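Local atomic coordinates of DUF871 domain-containing protein (Enterococcus faecalis, PDB entry 2P0O), a protein that is of unknown function but is probably a 6-phospho-N-acetylmuramidase, built from a TIM barrel followed by a cyclophilin-like domain. Residues D267-R270 against D271-R274; Q343-L346 against P347-A351; T356-E360 against G361-N365. One frame throughout, in Å; residues are numbered along the deposited sequence.

Interaction 1. Residues D267-R270 against D271-R274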
ATOM      1  N   ASP A 267      13.069   5.233  22.535  1.00 50.62           N
ATOM      2  CA  ASP A 267      14.231   4.370  22.482  1.00 51.67           C
ATOM      3  C   ASP A 267      13.721   2.959  22.354  1.00 51.39           C
ATOM      4  O   ASP A 267      13.536   2.258  23.346  1.00 51.64           O
ATOM      5  CB  ASP A 267      15.170   4.561  23.670  1.00 53.14           C
ATOM      6  CG  ASP A 267      14.457   4.593  24.998  1.00 55.69           C
ATOM      7  OD1 ASP A 267      13.214   4.613  25.060  1.00 60.00           O
ATOM      8  OD2 ASP A 267      15.170   4.615  26.007  1.00 60.23           O
ATOM      9  N   ALA A 268      13.464   2.574  21.106  1.00 50.23           N
ATOM     10  CA  ALA A 268      12.730   1.354  20.795  1.00 49.17           C
ATOM     11  C   ALA A 268      13.549   0.088  21.044  1.00 47.60           C
ATOM     12  O   ALA A 268      14.668  -0.029  20.582  1.00 47.70           O
ATOM     13  CB  ALA A 268      12.258   1.396  19.343  1.00 48.78           C
ATOM     14  N   ALA A 269      12.945  -0.863  21.741  1.00 46.11           N
ATOM     15  CA  ALA A 269      13.565  -2.135  22.055  1.00 44.70           C
ATOM     16  C   ALA A 269      13.689  -3.003  20.806  1.00 44.82           C
ATOM     17  O   ALA A 269      12.832  -2.946  19.913  1.00 44.52           O
ATOM     18  CB  ALA A 269      12.712  -2.846  23.093  1.00 44.42           C
ATOM     19  N   ARG A 270      14.715  -3.849  20.768  1.00 44.03           N
ATOM     20  CA  ARG A 270      14.862  -4.831  19.710  1.00 42.99           C
ATOM     21  C   ARG A 270      13.680  -5.806  19.761  1.00 42.88           C
ATOM     22  O   ARG A 270      13.072  -6.095  18.749  1.00 42.22           O
ATOM     23  CB  ARG A 270      16.183  -5.608  19.908  1.00 42.63           C
ATOM     24  CG  ARG A 270      16.554  -6.520  18.752  1.00 43.17           C
ATOM     25  CD  ARG A 270      17.771  -7.352  19.107  1.00 45.02           C
ATOM     26  NE  ARG A 270      17.482  -8.185  20.273  1.00 43.67           N
ATOM     27  CZ  ARG A 270      18.359  -9.017  20.817  1.00 43.31           C
ATOM     28  NH1 ARG A 270      18.013  -9.733  21.866  1.00 44.86           N
ATOM     29  NH2 ARG A 270      19.578  -9.138  20.307  1.00 42.74           N
ATOM     30  N   ASP A 271      13.360  -6.296  20.960  1.00 43.35           N
ATOM     31  CA  ASP A 271      12.549  -7.503  21.120  1.00 44.25           C
ATOM     32  C   ASP A 271      11.045  -7.258  21.224  1.00 44.42           C
ATOM     33  O   ASP A 271      10.253  -8.192  21.007  1.00 44.27           O
ATOM     34  CB  ASP A 271      12.955  -8.228  22.411  1.00 43.86           C
ATOM     35  CG  ASP A 271      14.318  -8.835  22.336  1.00 47.36           C
ATOM     36  OD1 ASP A 271      14.789  -9.105  21.217  1.00 51.41           O
ATOM     37  OD2 ASP A 271      14.903  -9.068  23.425  1.00 51.07           O
ATOM     38  N   VAL A 272      10.673  -6.039  21.633  1.00 43.90           N
ATOM     39  CA  VAL A 272       9.308  -5.729  22.064  1.00 43.33           C
ATOM     40  C   VAL A 272       8.949  -4.311  21.672  1.00 43.57           C
ATOM     41  O   VAL A 272       9.818  -3.439  21.523  1.00 42.79           O
ATOM     42  CB  VAL A 272       9.123  -5.840  23.619  1.00 43.95           C
ATOM     43  CG1 VAL A 272       9.254  -7.304  24.132  1.00 44.28           C
ATOM     44  CG2 VAL A 272      10.097  -4.934  24.378  1.00 42.70           C
ATOM     45  N   LEU A 273       7.659  -4.083  21.500  1.00 43.73           N
ATOM     46  CA  LEU A 273       7.107  -2.737  21.528  1.00 44.64           C
ATOM     47  C   LEU A 273       6.826  -2.427  23.001  1.00 44.47           C
ATOM     48  O   LEU A 273       6.331  -3.292  23.730  1.00 45.38           O
ATOM     49  CB  LEU A 273       5.790  -2.677  20.728  1.00 43.58           C
ATOM     50  CG  LEU A 273       5.890  -2.780  19.213  1.00 44.75           C
ATOM     51  CD1 LEU A 273       4.492  -2.658  18.556  1.00 42.93           C
ATOM     52  CD2 LEU A 273       6.889  -1.730  18.580  1.00 41.92           C
ATOM     53  N   ARG A 274       7.153  -1.228  23.449  1.00 44.90           N
ATOM     54  CA  ARG A 274       6.926  -0.868  24.860  1.00 46.65           C
ATOM     55  C   ARG A 274       5.991   0.313  24.986  1.00 48.21           C
ATOM     56  O   ARG A 274       6.287   1.411  24.482  1.00 48.25           O
ATOM     57  CB  ARG A 274       8.233  -0.530  25.607  1.00 46.29           C
ATOM     58  CG  ARG A 274       9.328  -1.564  25.550  1.00 44.64           C
ATOM     59  CD  ARG A 274      10.593  -1.018  26.243  1.00 40.95           C
ATOM     60  NE  ARG A 274      10.388  -0.870  27.704  1.00 43.39           N
ATOM     61  CZ  ARG A 274      11.220  -0.226  28.525  1.00 43.59           C
ATOM     62  NH1 ARG A 274      10.964  -0.181  29.840  1.00 43.93           N
ATOM     63  NH2 ARG A 274      12.332   0.322  28.054  1.00 40.09           N
TER
HETATM   64  O   HOH W   1      10.514  -1.409  19.707  1.00 45.82           O
HETATM   65  O   HOH W   2      10.103  -0.330  22.431  1.00 46.02           O

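Interaction 2. Residues Q343-L346 against P347-A351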
ATOM      1  N   GLN A 343       0.015  -9.030  12.030  1.00 46.75           N
ATOM      2  CA  GLN A 343       1.388  -9.092  12.519  1.00 46.82           C
ATOM      3  C   GLN A 343       2.449  -8.475  11.606  1.00 46.11           C
ATOM      4  O   GLN A 343       3.516  -8.143  12.073  1.00 46.57           O
ATOM      5  CB  GLN A 343       1.739 -10.542  12.884  1.00 47.37           C
ATOM      6  CG  GLN A 343       1.091 -10.938  14.227  1.00 47.68           C
ATOM      7  CD  GLN A 343       1.400 -12.361  14.625  1.00 47.68           C
ATOM      8  OE1 GLN A 343       2.445 -12.874  14.291  1.00 49.14           O
ATOM      9  NE2 GLN A 343       0.489 -12.998  15.338  1.00 49.18           N
ATOM     10  N   THR A 344       2.194  -8.333  10.308  1.00 44.83           N
ATOM     11  CA  THR A 344       3.157  -7.618   9.465  1.00 43.65           C
ATOM     12  C   THR A 344       3.144  -6.088   9.688  1.00 43.30           C
ATOM     13  O   THR A 344       3.953  -5.373   9.133  1.00 42.82           O
ATOM     14  CB  THR A 344       2.962  -7.890   7.983  1.00 43.45           C
ATOM     15  OG1 THR A 344       1.600  -7.606   7.627  1.00 42.19           O
ATOM     16  CG2 THR A 344       3.331  -9.360   7.632  1.00 44.40           C
ATOM     17  N   ILE A 345       2.206  -5.589  10.477  1.00 43.21           N
ATOM     18  CA  ILE A 345       2.197  -4.172  10.848  1.00 42.88           C
ATOM     19  C   ILE A 345       3.244  -3.908  11.939  1.00 43.49           C
ATOM     20  O   ILE A 345       3.843  -2.811  12.003  1.00 43.66           O
ATOM     21  CB  ILE A 345       0.795  -3.741  11.351  1.00 43.31           C
ATOM     22  CG1 ILE A 345      -0.225  -3.927  10.228  1.00 41.06           C
ATOM     23  CG2 ILE A 345       0.816  -2.292  11.890  1.00 43.22           C
ATOM     24  CD1 ILE A 345      -1.713  -3.913  10.716  1.00 44.02           C
ATOM     25  N   LEU A 346       3.495  -4.920  12.770  1.00 42.50           N
ATOM     26  CA  LEU A 346       4.425  -4.753  13.914  1.00 43.92           C
ATOM     27  C   LEU A 346       5.799  -4.173  13.605  1.00 43.27           C
ATOM     28  O   LEU A 346       6.217  -3.324  14.349  1.00 42.84           O
ATOM     29  CB  LEU A 346       4.593  -6.034  14.774  1.00 42.52           C
ATOM     30  CG  LEU A 346       3.308  -6.592  15.416  1.00 44.64           C
ATOM     31  CD1 LEU A 346       3.528  -8.010  15.947  1.00 38.30           C
ATOM     32  CD2 LEU A 346       2.786  -5.628  16.514  1.00 41.64           C
ATOM     33  N   PRO A 347       6.526  -4.676  12.575  1.00 44.37           N
ATOM     34  CA  PRO A 347       7.815  -4.023  12.240  1.00 44.46           C
ATOM     35  C   PRO A 347       7.681  -2.593  11.693  1.00 44.10           C
ATOM     36  O   PRO A 347       8.690  -1.912  11.534  1.00 43.59           O
ATOM     37  CB  PRO A 347       8.413  -4.914  11.145  1.00 45.17           C
ATOM     38  CG  PRO A 347       7.528  -6.126  11.029  1.00 45.30           C
ATOM     39  CD  PRO A 347       6.237  -5.834  11.700  1.00 44.81           C
ATOM     40  N   LEU A 348       6.459  -2.149  11.383  1.00 43.48           N
ATOM     41  CA  LEU A 348       6.237  -0.793  10.895  1.00 44.04           C
ATOM     42  C   LEU A 348       6.193   0.211  12.038  1.00 44.31           C
ATOM     43  O   LEU A 348       6.327   1.449  11.834  1.00 44.65           O
ATOM     44  CB  LEU A 348       4.932  -0.704  10.101  1.00 44.30           C
ATOM     45  CG  LEU A 348       4.913  -1.533   8.816  1.00 45.21           C
ATOM     46  CD1 LEU A 348       3.660  -1.159   8.052  1.00 48.31           C
ATOM     47  CD2 LEU A 348       6.197  -1.266   7.990  1.00 45.42           C
ATOM     48  N   ILE A 349       6.011  -0.323  13.239  1.00 44.25           N
ATOM     49  CA  ILE A 349       5.805   0.493  14.422  1.00 44.99           C
ATOM     50  C   ILE A 349       7.183   0.810  14.994  1.00 45.44           C
ATOM     51  O   ILE A 349       7.808  -0.006  15.689  1.00 45.77           O
ATOM     52  CB  ILE A 349       4.901  -0.207  15.429  1.00 44.12           C
ATOM     53  CG1 ILE A 349       3.553  -0.467  14.783  1.00 44.12           C
ATOM     54  CG2 ILE A 349       4.650   0.668  16.657  1.00 45.85           C
ATOM     55  CD1 ILE A 349       2.689  -1.361  15.597  1.00 37.87           C
ATOM     56  N   LYS A 350       7.647   1.986  14.641  1.00 45.13           N
ATOM     57  CA  LYS A 350       8.964   2.471  15.023  1.00 47.62           C
ATOM     58  C   LYS A 350       8.962   3.217  16.359  1.00 47.14           C
ATOM     59  O   LYS A 350       7.906   3.397  17.007  1.00 47.01           O
ATOM     60  CB  LYS A 350       9.506   3.420  13.934  1.00 47.22           C
ATOM     61  CG  LYS A 350      10.316   2.695  12.909  1.00 52.49           C
ATOM     62  CD  LYS A 350       9.564   2.425  11.647  1.00 57.23           C
ATOM     63  CE  LYS A 350       9.901   1.015  11.158  1.00 62.91           C
ATOM     64  NZ  LYS A 350      11.364   0.729  11.085  1.00 65.37           N
ATOM     65  N   ALA A 351      10.166   3.641  16.752  1.00 47.03           N
ATOM     66  CA  ALA A 351      10.374   4.531  17.886  1.00 46.61           C
ATOM     67  C   ALA A 351       9.343   5.678  17.806  1.00 46.18           C
ATOM     68  O   ALA A 351       9.209   6.335  16.763  1.00 46.77           O
ATOM     69  CB  ALA A 351      11.841   5.104  17.857  1.00 46.91           C
TER
HETATM   70  O   HOH W   3       8.605  -2.670  15.376  1.00 48.03           O

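Interaction 3. Residues T356-E360 against G361-N365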
ATOM      1  N   THR A 356      -3.049   1.311  18.113  1.00 44.37           N
ATOM      2  CA  THR A 356      -4.305   1.140  18.806  1.00 44.06           C
ATOM      3  C   THR A 356      -4.739  -0.331  18.672  1.00 44.22           C
ATOM      4  O   THR A 356      -4.837  -0.874  17.568  1.00 43.42           O
ATOM      5  CB  THR A 356      -5.336   2.089  18.202  1.00 44.86           C
ATOM      6  OG1 THR A 356      -4.848   3.448  18.319  1.00 43.38           O
ATOM      7  CG2 THR A 356      -6.695   1.936  18.864  1.00 45.38           C
ATOM      8  N   LEU A 357      -4.988  -0.973  19.805  1.00 43.29           N
ATOM      9  CA  LEU A 357      -5.358  -2.387  19.828  1.00 43.11           C
ATOM     10  C   LEU A 357      -6.850  -2.437  20.006  1.00 44.20           C
ATOM     11  O   LEU A 357      -7.394  -1.777  20.912  1.00 43.63           O
ATOM     12  CB  LEU A 357      -4.653  -3.099  20.997  1.00 42.13           C
ATOM     13  CG  LEU A 357      -3.125  -3.017  20.968  1.00 40.89           C
ATOM     14  CD1 LEU A 357      -2.490  -3.879  22.090  1.00 42.18           C
ATOM     15  CD2 LEU A 357      -2.558  -3.411  19.543  1.00 39.00           C
ATOM     16  N   VAL A 358      -7.517  -3.187  19.128  1.00 44.68           N
ATOM     17  CA  VAL A 358      -8.955  -3.354  19.223  1.00 46.48           C
ATOM     18  C   VAL A 358      -9.277  -4.848  19.138  1.00 47.23           C
ATOM     19  O   VAL A 358      -8.470  -5.664  18.643  1.00 47.47           O
ATOM     20  CB  VAL A 358      -9.760  -2.542  18.150  1.00 46.61           C
ATOM     21  CG1 VAL A 358      -9.578  -1.029  18.325  1.00 45.93           C
ATOM     22  CG2 VAL A 358      -9.389  -2.985  16.710  1.00 47.27           C
ATOM     23  N   THR A 359     -10.440  -5.217  19.629  1.00 47.72           N
ATOM     24  CA  THR A 359     -10.735  -6.634  19.682  1.00 50.52           C
ATOM     25  C   THR A 359     -11.155  -7.162  18.289  1.00 50.41           C
ATOM     26  O   THR A 359     -11.638  -6.404  17.427  1.00 48.61           O
ATOM     27  CB  THR A 359     -11.723  -6.963  20.821  1.00 51.26           C
ATOM     28  OG1 THR A 359     -11.381  -8.244  21.385  1.00 55.91           O
ATOM     29  CG2 THR A 359     -13.159  -6.976  20.314  1.00 51.63           C
ATOM     30  N   GLU A 360     -10.891  -8.442  18.065  1.00 51.79           N
ATOM     31  CA  GLU A 360     -11.026  -9.045  16.742  1.00 53.31           C
ATOM     32  C   GLU A 360     -12.423  -8.810  16.143  1.00 53.38           C
ATOM     33  O   GLU A 360     -13.434  -8.972  16.823  1.00 52.49           O
ATOM     34  CB  GLU A 360     -10.678 -10.547  16.780  1.00 53.93           C
ATOM     35  CG  GLU A 360     -10.693 -11.214  15.388  1.00 58.26           C
ATOM     36  CD  GLU A 360     -10.383 -12.724  15.382  1.00 62.99           C
ATOM     37  OE1 GLU A 360     -10.506 -13.402  16.441  1.00 64.85           O
ATOM     38  OE2 GLU A 360     -10.014 -13.230  14.283  1.00 64.57           O
ATOM     39  N   GLY A 361     -12.435  -8.373  14.880  1.00 53.47           N
ATOM     40  CA  GLY A 361     -13.643  -8.178  14.098  1.00 53.63           C
ATOM     41  C   GLY A 361     -14.221  -6.774  14.154  1.00 54.28           C
ATOM     42  O   GLY A 361     -15.248  -6.518  13.513  1.00 53.93           O
ATOM     43  N   THR A 362     -13.577  -5.861  14.899  1.00 54.12           N
ATOM     44  CA  THR A 362     -14.173  -4.531  15.163  1.00 54.26           C
ATOM     45  C   THR A 362     -13.480  -3.366  14.423  1.00 54.55           C
ATOM     46  O   THR A 362     -13.877  -2.203  14.554  1.00 54.97           O
ATOM     47  CB  THR A 362     -14.292  -4.214  16.674  1.00 53.79           C
ATOM     48  OG1 THR A 362     -12.991  -4.096  17.256  1.00 54.64           O
ATOM     49  CG2 THR A 362     -15.055  -5.318  17.403  1.00 53.93           C
ATOM     50  N   ILE A 363     -12.448  -3.679  13.655  1.00 54.53           N
ATOM     51  CA  ILE A 363     -11.701  -2.648  12.942  1.00 54.83           C
ATOM     52  C   ILE A 363     -12.634  -1.740  12.114  1.00 55.17           C
ATOM     53  O   ILE A 363     -12.513  -0.513  12.161  1.00 55.15           O
ATOM     54  CB  ILE A 363     -10.567  -3.248  12.093  1.00 55.05           C
ATOM     55  CG1 ILE A 363      -9.286  -3.349  12.944  1.00 55.99           C
ATOM     56  CG2 ILE A 363     -10.269  -2.357  10.831  1.00 55.11           C
ATOM     57  CD1 ILE A 363      -8.054  -3.818  12.169  1.00 56.89           C
ATOM     58  N   GLU A 364     -13.576  -2.345  11.387  1.00 55.01           N
ATOM     59  CA  GLU A 364     -14.518  -1.580  10.576  1.00 55.19           C
ATOM     60  C   GLU A 364     -15.358  -0.568  11.369  1.00 54.43           C
ATOM     61  O   GLU A 364     -15.440   0.596  10.974  1.00 53.89           O
ATOM     62  CB  GLU A 364     -15.399  -2.502   9.739  1.00 55.34           C
ATOM     63  CG  GLU A 364     -14.605  -3.345   8.730  1.00 60.38           C
ATOM     64  CD  GLU A 364     -14.308  -4.785   9.195  1.00 65.17           C
ATOM     65  OE1 GLU A 364     -13.866  -4.980  10.371  1.00 63.99           O
ATOM     66  OE2 GLU A 364     -14.532  -5.714   8.359  1.00 65.38           O
ATOM     67  N   ASN A 365     -15.967  -0.992  12.472  1.00 54.27           N
ATOM     68  CA  ASN A 365     -16.746  -0.049  13.281  0.50 54.37           C
ATOM     69  C   ASN A 365     -15.882   0.926  14.061  1.00 54.48           C
ATOM     70  O   ASN A 365     -16.316   2.035  14.372  1.00 54.21           O
ATOM     71  CB  ASN A 365     -17.743  -0.729  14.226  0.50 54.26           C
ATOM     72  CG  ASN A 365     -18.728   0.272  14.850  0.50 54.67           C
ATOM     73  OD1 ASN A 365     -19.198   1.200  14.188  0.50 53.86           O
ATOM     74  ND2 ASN A 365     -19.022   0.096  16.132  0.50 55.41           N
TER

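Interaction 1. Residues D267-R270 against D271-R274
Arg-270 and Asp-271, neighbours in the turn that leads into strand 272-275, run their side chains next to each other in the same direction and close a salt bridge. CB of Arg-270 starts beside the backbone, 3.1 Å from Asp-271 N. The first torsion (chi1 -171°) swings CG away from the backbone N; Arg-270 CG then passes 4.0 Å and CD 4.1 Å from Asp-271 OD1. A bend at chi3 (61°) turns the guanidinium back to the acid, where Arg-270 NE bonds Asp-271 OD1 at 3.0 Å. NH1 adds a weak second bond to the same oxygen. The acceptor is reached from above the carboxylate plane, and the two flat groups stand 39° apart, so this is not a coplanar bidentate pairing: a single oxygen takes both bonds. On the inner side of the turn, Ala-269 CB packs 3.6 Å from Val-272 CG2. Two waters sit between the backbones: one donates to Ala-269 O and Val-272 O, the other accepts from Ala-269 N. The turn lies at the surface, at the start of an edge strand of the four-stranded antiparallel sheet, where Asp-271 and Leu-273 pair with strand 319-322 and its continuation, and Arg-274 reaches Glu-318.

Interaction 2. Residues Q343-L346 against P347-A351
Leu-346 and Pro-347 make the tight part of this turn: Leu-346 CB lies 3.5 Å from Pro-347 CD, closer than usual for two carbons and largely imposed by the peptide that joins them. Directly after the proline, Leu-348 N donates to Ile-345 O at 2.8 Å, and Ile-349 N to Leu-346 O at 3.2 Å. Both donors stand above the plane of the carbonyl they bond, the second by 62°, consistent with the tight winding. Leu-348 CB presses on the first acceptor as well, 3.0 Å from Ile-345 O. Apolar contact between the branches is looser. Ile-349, with CG1 beside its backbone N (chi1 -60°), brings CD1 back under the turn to 4.3 Å from Ile-345 CG2 and 4.4 Å from Leu-346 CD2. These three buried side chains face Phe-243 and Leu-245 of strand 242-247 and Leu-273 of strand 272-275. The other side is wetter: Pro-347 is exposed, and a water donates to both Leu-346 O and Ile-349 O, bridging the carbonyls where the turn unwinds. Ile-345 and Leu-348 also meet helix 203-212, which belongs to the barrel part of the chain. Successive bonds from residue i+3 back to residue i are the signature of a short 3-10 helix, here in the loop between strands 332-337 and 354-359 and wedged between the C-terminal sheets and the TIM barrel.

Interaction 3. Residues T356-E360 against G361-N365
A type II beta turn from Thr-359 to Thr-362 carries the chain from the end of strand 354-359 into helix 363-370. Thr-359 O is its focus, accepting two bonds from Thr-362. Thr-362 N closes the turn to Thr-359 O at 3.2 Å, in the carbonyl plane. The hydroxyl comes closer: Thr-362 OG1 donates to Thr-359 O over 2.7 Å, tilted 16° from that plane. It gets there because the first torsion of Thr-362 (chi1 66°) tucks OG1 between the backbone N and the carbonyl carbon, turned back over the strand end. CG2 takes the place beside the backbone N, anti to the carbonyl carbon, and Thr-362 CG2 meets Thr-359 CG2 at 3.8 Å, the two threonines crossing at a slant. Between them, Glu-360 and Gly-361 take the corner positions. Gly-361 has a positive phi of 93°, usual for the third residue of a type II turn and readily adopted by glycine. The first bond of the Glu-360 side chain points away, yet Glu-360 CG stays 3.4 Å from Gly-361 N. Under the turn, Val-358 CG2 packs on Ile-363 CG1 at 3.8 Å, their side chains set roughly at right angles. Val-358 CB lies 3.7 Å from Thr-362 OG1 as the two side chains slide past in opposite directions. Both apolar residues reach Leu-244 on strand 242-247, and Ile-363 continues onto helix 228-240. Ile-363 N at the helix start is hydrogen-bonded to the carboxylate (OE2) of Glu-246. With two donors from one residue on a single carbonyl, the hydroxyl bond holds the Thr-362 side chain in its rotation, and both bonds probably help to set the turn between strand and helix.

All three are local turns in the C-terminal part of the chain. Interaction 1 leads into strand 272-275, interaction 2 lies in the loop before strand 354-359, and interaction 3 joins that same strand to helix 363-370. Interaction 1 is a surface contact and the one that uses charge; interactions 2 and 3 are partly buried and rely on backbone bonds over apolar side chains, with a hydroxyl added in interaction 3. Interactions 1 and 2 touch, with centres 11 Å apart: Leu-273 CD1 packs 4.0 Å from Leu-346 CD2. Interaction 3 touches neither, its nearest atoms lying about 7 Å from each. Side chains of interactions 2 and 3 nevertheless share strand 242-247. Waters bridge carbonyls in interactions 1 and 2.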